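Local atomic coordinates of alpha-glucosidase (PDB entry 6PNR), a protein that hydrolyses alpha-glycosidic bonds as a glycoside hydrolase of family 31 and probably acts as a sulfoquinovosidase, releasing sulfoquinovose from its glycosides. Residues His579-Ser582 with Ala586-Ile589; Gln590-Tyr593 with Met599-Ala602; Pro603-Glu606 with Glu611-Val614. One frame throughout, in Å; residues are numbered along the deposited sequence.

Contact 1 (His579-Ser582 with Ala586-Ile589)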
ATOM      1  N   HIS A 579      30.476  22.731  -0.169  1.00 30.37           N
ATOM      2  CA  HIS A 579      31.697  23.451   0.164  1.00 38.02           C
ATOM      3  C   HIS A 579      32.696  22.602   0.929  1.00 40.69           C
ATOM      4  O   HIS A 579      33.795  23.083   1.220  1.00 39.27           O
ATOM      5  CB  HIS A 579      31.384  24.709   0.978  1.00 31.97           C
ATOM      6  CG  HIS A 579      30.656  25.756   0.203  1.00 39.02           C
ATOM      7  ND1 HIS A 579      31.229  26.430  -0.855  1.00 34.25           N
ATOM      8  CD2 HIS A 579      29.400  26.249   0.331  1.00 35.84           C
ATOM      9  CE1 HIS A 579      30.355  27.292  -1.346  1.00 38.21           C
ATOM     10  NE2 HIS A 579      29.236  27.196  -0.651  1.00 31.78           N
ATOM     11  N   TYR A 580      32.343  21.363   1.278  1.00 34.74           N
ATOM     12  CA  TYR A 580      33.258  20.430   1.933  1.00 36.53           C
ATOM     13  C   TYR A 580      33.138  19.088   1.223  1.00 37.29           C
ATOM     14  O   TYR A 580      32.581  18.130   1.762  1.00 39.84           O
ATOM     15  CB  TYR A 580      32.950  20.332   3.425  1.00 32.02           C
ATOM     16  CG  TYR A 580      32.974  21.689   4.078  1.00 35.35           C
ATOM     17  CD1 TYR A 580      34.181  22.277   4.454  1.00 33.70           C
ATOM     18  CD2 TYR A 580      31.800  22.408   4.287  1.00 33.25           C
ATOM     19  CE1 TYR A 580      34.215  23.521   5.043  1.00 35.72           C
ATOM     20  CE2 TYR A 580      31.824  23.664   4.877  1.00 35.89           C
ATOM     21  CZ  TYR A 580      33.039  24.216   5.251  1.00 38.64           C
ATOM     22  OH  TYR A 580      33.084  25.467   5.828  1.00 35.97           O
ATOM     23  N   GLU A 581      33.664  19.020  -0.003  1.00 31.08           N
ATOM     24  CA  GLU A 581      33.408  17.851  -0.840  1.00 36.63           C
ATOM     25  C   GLU A 581      34.130  16.599  -0.364  1.00 37.59           C
ATOM     26  O   GLU A 581      33.762  15.499  -0.788  1.00 37.10           O
ATOM     27  CB  GLU A 581      33.795  18.130  -2.288  1.00 34.51           C
ATOM     28  CG  GLU A 581      33.063  19.295  -2.888  1.00 39.44           C
ATOM     29  CD  GLU A 581      33.169  19.320  -4.389  1.00 39.17           C
ATOM     30  OE1 GLU A 581      33.841  18.422  -4.930  1.00 44.65           O
ATOM     31  OE2 GLU A 581      32.585  20.227  -5.025  1.00 36.88           O
ATOM     32  N   SER A 582      35.150  16.732   0.480  1.00 40.91           N
ATOM     33  CA  SER A 582      35.884  15.579   0.990  1.00 47.25           C
ATOM     34  C   SER A 582      35.297  15.029   2.281  1.00 49.13           C
ATOM     35  O   SER A 582      35.792  14.017   2.789  1.00 42.05           O
ATOM     36  CB  SER A 582      37.356  15.944   1.225  1.00 41.63           C
ATOM     37  OG  SER A 582      37.933  16.466   0.043  1.00 49.80           O
ATOM     38  N   ALA A 586      29.168  14.788   5.267  1.00 38.70           N
ATOM     39  CA  ALA A 586      28.415  15.843   4.599  1.00 37.72           C
ATOM     40  C   ALA A 586      27.434  15.304   3.562  1.00 39.50           C
ATOM     41  O   ALA A 586      26.438  15.970   3.263  1.00 36.90           O
ATOM     42  CB  ALA A 586      29.372  16.831   3.943  1.00 33.07           C
ATOM     43  N   TYR A 587      27.674  14.112   3.019  1.00 33.86           N
ATOM     44  CA  TYR A 587      26.762  13.552   2.032  1.00 32.52           C
ATOM     45  C   TYR A 587      25.534  12.890   2.647  1.00 35.59           C
ATOM     46  O   TYR A 587      24.601  12.561   1.909  1.00 36.13           O
ATOM     47  CB  TYR A 587      27.515  12.559   1.139  1.00 33.13           C
ATOM     48  CG  TYR A 587      28.520  13.268   0.256  1.00 32.53           C
ATOM     49  CD1 TYR A 587      28.174  13.720  -1.009  1.00 29.24           C
ATOM     50  CD2 TYR A 587      29.802  13.526   0.718  1.00 36.23           C
ATOM     51  CE1 TYR A 587      29.106  14.396  -1.801  1.00 35.69           C
ATOM     52  CE2 TYR A 587      30.723  14.188  -0.049  1.00 39.35           C
ATOM     53  CZ  TYR A 587      30.378  14.625  -1.306  1.00 34.75           C
ATOM     54  OH  TYR A 587      31.333  15.289  -2.045  1.00 36.21           O
ATOM     55  N   ASP A 588      25.502  12.693   3.965  1.00 35.99           N
ATOM     56  CA  ASP A 588      24.386  12.017   4.620  1.00 35.18           C
ATOM     57  C   ASP A 588      23.496  12.959   5.408  1.00 36.27           C
ATOM     58  O   ASP A 588      22.512  12.510   6.007  1.00 32.33           O
ATOM     59  CB  ASP A 588      24.897  10.923   5.561  1.00 34.14           C
ATOM     60  CG  ASP A 588      25.586   9.799   4.825  1.00 44.39           C
ATOM     61  OD1 ASP A 588      25.087   9.393   3.747  1.00 42.37           O
ATOM     62  OD2 ASP A 588      26.629   9.327   5.326  1.00 45.03           O
ATOM     63  N   ILE A 589      23.819  14.242   5.443  1.00 36.63           N
ATOM     64  CA  ILE A 589      23.153  15.194   6.317  1.00 34.60           C
ATOM     65  C   ILE A 589      22.113  15.957   5.511  1.00 39.17           C
ATOM     66  O   ILE A 589      22.432  16.558   4.480  1.00 32.68           O
ATOM     67  CB  ILE A 589      24.173  16.147   6.956  1.00 39.01           C
ATOM     68  CG1 ILE A 589      24.989  15.386   8.017  1.00 34.47           C
ATOM     69  CG2 ILE A 589      23.467  17.375   7.524  1.00 39.04           C
ATOM     70  CD1 ILE A 589      26.247  16.090   8.445  1.00 35.86           C
TER

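Contact 2 (Gln590-Tyr593 with Met599-Ala602). With SO4 (sulfate ion), chain D.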
ATOM      1  N   GLN A 590      20.865  15.949   5.980  1.00 33.25           N
ATOM      2  CA  GLN A 590      19.826  16.668   5.259  1.00 26.58           C
ATOM      3  C   GLN A 590      19.007  17.613   6.131  1.00 30.68           C
ATOM      4  O   GLN A 590      18.070  18.237   5.618  1.00 29.66           O
ATOM      5  CB  GLN A 590      18.896  15.679   4.525  1.00 28.22           C
ATOM      6  CG  GLN A 590      17.996  14.848   5.428  1.00 30.17           C
ATOM      7  CD  GLN A 590      17.009  13.988   4.650  1.00 33.46           C
ATOM      8  OE1 GLN A 590      17.387  13.239   3.748  1.00 35.04           O
ATOM      9  NE2 GLN A 590      15.729  14.101   4.994  1.00 33.91           N
ATOM     10  N   TYR A 591      19.330  17.755   7.421  1.00 28.31           N
ATOM     11  CA  TYR A 591      18.655  18.727   8.276  1.00 27.00           C
ATOM     12  C   TYR A 591      19.610  19.804   8.794  1.00 29.56           C
ATOM     13  O   TYR A 591      19.264  20.551   9.722  1.00 28.81           O
ATOM     14  CB  TYR A 591      17.927  18.008   9.422  1.00 27.58           C
ATOM     15  CG  TYR A 591      16.867  17.031   8.916  1.00 26.66           C
ATOM     16  CD1 TYR A 591      15.815  17.464   8.121  1.00 29.58           C
ATOM     17  CD2 TYR A 591      16.933  15.682   9.218  1.00 34.77           C
ATOM     18  CE1 TYR A 591      14.849  16.573   7.649  1.00 27.52           C
ATOM     19  CE2 TYR A 591      15.972  14.788   8.766  1.00 28.47           C
ATOM     20  CZ  TYR A 591      14.936  15.237   7.990  1.00 26.62           C
ATOM     21  OH  TYR A 591      14.008  14.339   7.517  1.00 30.93           O
ATOM     22  N   GLU A 592      20.795  19.911   8.212  1.00 29.65           N
ATOM     23  CA  GLU A 592      21.614  21.113   8.300  1.00 29.23           C
ATOM     24  C   GLU A 592      21.845  21.634   6.887  1.00 27.27           C
ATOM     25  O   GLU A 592      21.848  20.861   5.925  1.00 30.55           O
ATOM     26  CB  GLU A 592      22.981  20.845   8.971  1.00 29.08           C
ATOM     27  CG  GLU A 592      22.910  19.909  10.177  1.00 33.17           C
ATOM     28  CD  GLU A 592      24.250  19.750  10.866  1.00 37.61           C
ATOM     29  OE1 GLU A 592      25.286  19.997  10.211  1.00 32.55           O
ATOM     30  OE2 GLU A 592      24.266  19.379  12.058  1.00 31.94           O
ATOM     31  N   TYR A 593      22.046  22.942   6.767  1.00 25.25           N
ATOM     32  CA  TYR A 593      22.395  23.542   5.485  1.00 28.72           C
ATOM     33  C   TYR A 593      23.389  24.677   5.688  1.00 27.55           C
ATOM     34  O   TYR A 593      23.437  25.296   6.754  1.00 29.82           O
ATOM     35  CB  TYR A 593      21.152  24.067   4.729  1.00 29.82           C
ATOM     36  CG  TYR A 593      20.348  25.154   5.429  1.00 23.64           C
ATOM     37  CD1 TYR A 593      19.305  24.829   6.302  1.00 26.22           C
ATOM     38  CD2 TYR A 593      20.603  26.498   5.192  1.00 25.93           C
ATOM     39  CE1 TYR A 593      18.550  25.832   6.931  1.00 29.61           C
ATOM     40  CE2 TYR A 593      19.866  27.499   5.815  1.00 25.96           C
ATOM     41  CZ  TYR A 593      18.839  27.165   6.679  1.00 30.43           C
ATOM     42  OH  TYR A 593      18.112  28.171   7.290  1.00 29.16           O
ATOM     43  N   MET A 599      27.919  30.466   6.575  1.00 31.00           N
ATOM     44  CA  MET A 599      27.114  30.109   7.737  1.00 28.22           C
ATOM     45  C   MET A 599      26.627  28.674   7.651  1.00 32.63           C
ATOM     46  O   MET A 599      26.311  28.179   6.566  1.00 31.92           O
ATOM     47  CB  MET A 599      25.900  31.031   7.900  1.00 34.14           C
ATOM     48  CG  MET A 599      26.238  32.467   8.210  1.00 33.97           C
ATOM     49  SD  MET A 599      24.830  33.359   8.924  1.00 36.40           S
ATOM     50  CE  MET A 599      24.962  32.879  10.653  1.00 34.61           C
ATOM     51  N   LEU A 600      26.568  28.010   8.805  1.00 28.11           N
ATOM     52  CA  LEU A 600      25.953  26.697   8.920  1.00 31.52           C
ATOM     53  C   LEU A 600      24.736  26.824   9.823  1.00 30.58           C
ATOM     54  O   LEU A 600      24.832  27.371  10.926  1.00 32.64           O
ATOM     55  CB  LEU A 600      26.923  25.649   9.474  1.00 30.14           C
ATOM     56  CG  LEU A 600      26.354  24.225   9.385  1.00 32.29           C
ATOM     57  CD1 LEU A 600      27.470  23.244   9.094  1.00 31.06           C
ATOM     58  CD2 LEU A 600      25.608  23.800  10.674  1.00 34.71           C
ATOM     59  N   ILE A 601      23.595  26.342   9.341  1.00 30.18           N
ATOM     60  CA  ILE A 601      22.339  26.390  10.078  1.00 31.91           C
ATOM     61  C   ILE A 601      21.882  24.963  10.312  1.00 26.75           C
ATOM     62  O   ILE A 601      21.842  24.161   9.372  1.00 26.47           O
ATOM     63  CB  ILE A 601      21.255  27.182   9.324  1.00 30.12           C
ATOM     64  CG1 ILE A 601      21.842  28.478   8.726  1.00 27.65           C
ATOM     65  CG2 ILE A 601      20.076  27.461  10.263  1.00 32.77           C
ATOM     66  CD1 ILE A 601      22.438  29.451   9.775  1.00 28.15           C
ATOM     67  N   ALA A 602      21.544  24.654  11.565  1.00 29.52           N
ATOM     68  CA  ALA A 602      21.047  23.335  11.971  1.00 28.73           C
ATOM     69  C   ALA A 602      19.787  23.548  12.796  1.00 31.46           C
ATOM     70  O   ALA A 602      19.843  23.588  14.030  1.00 33.24           O
ATOM     71  CB  ALA A 602      22.100  22.572  12.772  1.00 27.24           C
TER
HETATM   72  S   SO4 D 702      20.753  14.663   9.516  1.00 58.50           S
HETATM   73  O1  SO4 D 702      20.485  14.216   8.143  1.00 39.83           O
HETATM   74  O2  SO4 D 702      22.017  14.063   9.976  1.00 52.46           O
HETATM   75  O3  SO4 D 702      19.680  14.209  10.411  1.00 53.33           O
HETATM   76  O4  SO4 D 702      20.865  16.133   9.564  1.00 39.45           O

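Contact 3 (Pro603-Glu606 with Glu611-Val614). With SO4 (sulfate ion), chain G.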
ATOM      1  N   PRO A 603      18.632  23.706  12.149  1.00 34.45           N
ATOM      2  CA  PRO A 603      17.421  24.094  12.890  1.00 26.46           C
ATOM      3  C   PRO A 603      16.959  23.026  13.874  1.00 28.11           C
ATOM      4  O   PRO A 603      16.987  21.829  13.587  1.00 28.81           O
ATOM      5  CB  PRO A 603      16.383  24.312  11.781  1.00 28.96           C
ATOM      6  CG  PRO A 603      17.210  24.661  10.574  1.00 29.95           C
ATOM      7  CD  PRO A 603      18.432  23.775  10.695  1.00 30.05           C
ATOM      8  N   VAL A 604      16.526  23.479  15.053  1.00 28.85           N
ATOM      9  CA  VAL A 604      15.793  22.608  15.966  1.00 29.16           C
ATOM     10  C   VAL A 604      14.458  22.268  15.326  1.00 28.83           C
ATOM     11  O   VAL A 604      13.642  23.156  15.059  1.00 30.87           O
ATOM     12  CB  VAL A 604      15.600  23.277  17.333  1.00 30.32           C
ATOM     13  CG1 VAL A 604      14.686  22.413  18.233  1.00 31.31           C
ATOM     14  CG2 VAL A 604      16.963  23.530  17.997  1.00 27.75           C
ATOM     15  N   TYR A 605      14.232  20.984  15.058  1.00 26.28           N
ATOM     16  CA  TYR A 605      12.989  20.562  14.440  1.00 25.27           C
ATOM     17  C   TYR A 605      12.173  19.650  15.352  1.00 31.47           C
ATOM     18  O   TYR A 605      11.273  18.958  14.873  1.00 27.62           O
ATOM     19  CB  TYR A 605      13.258  19.893  13.088  1.00 29.18           C
ATOM     20  CG  TYR A 605      14.134  18.643  13.109  1.00 28.86           C
ATOM     21  CD1 TYR A 605      13.631  17.419  13.554  1.00 29.52           C
ATOM     22  CD2 TYR A 605      15.452  18.684  12.645  1.00 29.69           C
ATOM     23  CE1 TYR A 605      14.422  16.266  13.560  1.00 30.49           C
ATOM     24  CE2 TYR A 605      16.252  17.534  12.641  1.00 27.82           C
ATOM     25  CZ  TYR A 605      15.730  16.336  13.104  1.00 28.37           C
ATOM     26  OH  TYR A 605      16.514  15.205  13.092  1.00 30.37           O
ATOM     27  N   GLU A 606      12.463  19.638  16.656  1.00 31.47           N
ATOM     28  CA  GLU A 606      11.704  18.845  17.621  1.00 34.53           C
ATOM     29  C   GLU A 606      11.242  19.745  18.759  1.00 29.63           C
ATOM     30  O   GLU A 606      11.848  20.782  19.041  1.00 30.26           O
ATOM     31  CB  GLU A 606      12.537  17.682  18.186  1.00 32.66           C
ATOM     32  CG  GLU A 606      12.961  16.654  17.153  1.00 36.02           C
ATOM     33  CD  GLU A 606      14.035  15.705  17.677  1.00 39.17           C
ATOM     34  OE1 GLU A 606      14.727  16.062  18.649  1.00 40.61           O
ATOM     35  OE2 GLU A 606      14.184  14.603  17.116  1.00 40.81           O
ATOM     36  N   GLU A 611      18.815  22.028  24.019  1.00 38.45           N
ATOM     37  CA  GLU A 611      20.123  21.932  23.398  1.00 39.65           C
ATOM     38  C   GLU A 611      19.948  21.181  22.086  1.00 36.14           C
ATOM     39  O   GLU A 611      18.900  20.588  21.830  1.00 40.99           O
ATOM     40  CB  GLU A 611      21.132  21.246  24.327  1.00 44.50           C
ATOM     41  CG  GLU A 611      20.960  19.748  24.430  1.00 51.37           C
ATOM     42  CD  GLU A 611      21.717  19.147  25.603  1.00 65.38           C
ATOM     43  OE1 GLU A 611      22.033  19.898  26.549  1.00 74.58           O
ATOM     44  OE2 GLU A 611      21.992  17.926  25.579  1.00 70.80           O
ATOM     45  N   TRP A 612      20.970  21.226  21.234  1.00 35.70           N
ATOM     46  CA  TRP A 612      20.849  20.616  19.913  1.00 38.89           C
ATOM     47  C   TRP A 612      22.204  20.064  19.488  1.00 34.69           C
ATOM     48  O   TRP A 612      23.224  20.735  19.662  1.00 36.27           O
ATOM     49  CB  TRP A 612      20.319  21.630  18.883  1.00 29.18           C
ATOM     50  CG  TRP A 612      19.829  20.996  17.592  1.00 33.32           C
ATOM     51  CD1 TRP A 612      20.396  21.109  16.349  1.00 33.92           C
ATOM     52  CD2 TRP A 612      18.676  20.156  17.429  1.00 34.84           C
ATOM     53  NE1 TRP A 612      19.669  20.384  15.426  1.00 33.68           N
ATOM     54  CE2 TRP A 612      18.608  19.794  16.063  1.00 30.57           C
ATOM     55  CE3 TRP A 612      17.687  19.683  18.302  1.00 32.34           C
ATOM     56  CZ2 TRP A 612      17.595  18.976  15.554  1.00 29.21           C
ATOM     57  CZ3 TRP A 612      16.684  18.866  17.799  1.00 33.94           C
ATOM     58  CH2 TRP A 612      16.647  18.519  16.436  1.00 34.99           C
ATOM     59  N   ASP A 613      22.208  18.832  18.969  1.00 35.64           N
ATOM     60  CA  ASP A 613      23.417  18.218  18.431  1.00 35.79           C
ATOM     61  C   ASP A 613      23.668  18.732  17.021  1.00 37.84           C
ATOM     62  O   ASP A 613      22.752  18.765  16.196  1.00 34.41           O
ATOM     63  CB  ASP A 613      23.290  16.691  18.401  1.00 38.71           C
ATOM     64  CG  ASP A 613      23.181  16.076  19.791  1.00 53.41           C
ATOM     65  OD1 ASP A 613      23.750  16.642  20.754  1.00 56.53           O
ATOM     66  OD2 ASP A 613      22.527  15.017  19.921  1.00 66.03           O
ATOM     67  N   VAL A 614      24.911  19.118  16.735  1.00 36.16           N
ATOM     68  CA  VAL A 614      25.282  19.688  15.443  1.00 32.56           C
ATOM     69  C   VAL A 614      26.528  18.979  14.943  1.00 40.35           C
ATOM     70  O   VAL A 614      27.458  18.727  15.718  1.00 43.04           O
ATOM     71  CB  VAL A 614      25.542  21.208  15.552  1.00 32.13           C
ATOM     72  CG1 VAL A 614      25.937  21.800  14.198  1.00 31.04           C
ATOM     73  CG2 VAL A 614      24.332  21.929  16.149  1.00 31.93           C
TER
HETATM   74  S   SO4 G 705      17.399  18.750  25.907  1.00 70.99           S
HETATM   75  O1  SO4 G 705      18.657  18.032  25.684  1.00 71.31           O
HETATM   76  O2  SO4 G 705      16.285  17.833  25.631  1.00 65.99           O
HETATM   77  O3  SO4 G 705      17.309  19.890  25.002  1.00 54.79           O
HETATM   78  O4  SO4 G 705      17.357  19.247  27.286  1.00 70.14           O
HETATM   79  O   HOH W   1      18.969  20.441  12.472  1.00 31.04           O

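Contact 1 (His579-Ser582 with Ala586-Ile589)
Y580 and A586 mark the closest approach of the two backbones, with their CA atoms 7.2 Å apart, so the chain folds back on itself here without any backbone pairing. The bridge is made by Y587, whose first torsion puts CG anti to the carbonyl carbon and beside the backbone N (chi1 -68°), from where the ring reaches across to the peptide of E581. Its hydroxyl OH donates to the carbonyl O of E581 at 2.7 Å. The bond lies in the carbonyl plane and uses a lone pair, the C=O...donor angle being 119°. That same oxygen sits at the ring edge, 3.4 Å from Y587 CE2, while CB of E581 passes 3.8 Å from the hydroxyl oxygen. All of this belongs to the long loop that links strands 573-574 and 593-595 in the C-terminal domain of the family 31 enzyme, and a 3-10 segment includes A586 and Y587. The methyl CB of A586 points toward 579-582 and comes within 4.1 Å of Y580 O, a loose van der Waals contact. Although E581 meets Y587 through CB, its carboxylate is directed to other partners, a salt bridge to K177 and a hydrogen bond to the backbone N of Y217. Y580 sends its ring away from A586, and its hydroxyl is hydrogen-bonded to D619. F577 stacks on the Y587 ring, whereas the backbone O of Y587 accepts a bond from Y115 of strand 114-118.

Contact 2 (Gln590-Tyr593 with Met599-Ala602)
Y593 and I601 form an antiparallel hydrogen-bonded pair at the open end of the beta-hairpin made by strands 593-595 and 599-601. Y593 N reaches I601 O at 2.9 Å and I601 N reaches Y593 O at 2.8 Å; the second bond is nearly straight, 173° at the hydrogen. The two side chains lie on the same face of the sheet and are packed tightly. With chi1 at 61°, CG of Y593 stands between its backbone N and carbonyl carbon, which brings the ring over I601. CB of I601 then lies above one face, offset toward the rim, in a CH-pi contact 3.8 Å from the ring centroid. The hydroxyl of Y593 continues to the backbone O of F516, fixing the far end of the ring. On the neighbouring position, the extended side chain of E592 runs alongside A602, CG to CB 3.8 Å, and its OE2 accepts a hydrogen bond from Y615 N. The other end, Q590 and Y591, is looser and partly exposed. Here a sulfate, probably from the crystallisation liquor, is held by two backbone amides, Q590 N to O1 at 2.8 Å and Y591 N to O4 at 3.1 Å, while Q590 CG lies over the centre of the Y591 ring. The two segments are thus joined by paired backbone bonds and CH-pi packing, and the Y615 amide probably offsets part of the cost of burying the E592 carboxylate.

Contact 3 (Pro603-Glu606 with Glu611-Val614)
P603, in the loop leading from strand 599-601 of one antiparallel sheet to strand 611-616 of another within the C-terminal domain of this family 31 enzyme, meets W612 of the second strand. A water links them, donating to P603 O at 2.7 Å and accepting from W612 NE1 at 3.0 Å. V604 follows against one face of the indole: its CA lies 3.9 Å from the centroid of the six-membered ring, almost on the normal, in a CH-pi contact, and CG2 packs 3.8 Å from W612 CD2. CG of W612 is anti to the backbone N (chi1 -165°), and this extends the indole from its strand across the loop. At the start of that strand, just before W612, the backbone N of E611 donates to O3 of a sulfate at 2.8 Å, an ion also bound by H610 N. Y605 comes next along the loop, presenting a ring face to the W612 edge. This T-shaped pair has centroids 5.0 Å apart and planes at 80°, with Y605 CE2 and W612 CZ2 in contact. E606 meets the outer rim of the indole, its carboxylate turned 86° from the ring plane, and its OE1 stops 3.5 Å from W612 CZ3, close to that plane.

In the fold
The three contacts follow one another along the chain of the C-terminal domain. Contact 1 adjoins contact 2 in sequence, with centres about 11 Å apart, but the two do not otherwise touch. Contacts 2 and 3, centres about 10 Å apart, are joined directly: A602 O lies 3.4 Å from W612 CD1, E592 OE2 lies 3.5 Å from V614 CA, and the rings of Y591 and Y605 meet at about 50°. Contacts 1 and 3 remain separate, about 7 Å between nearest atoms. None of these residues lines the inhibitor pocket, which is formed by residues such as D390, D458 and H523; contacts 2 and 3 instead both pack against helix 469-481.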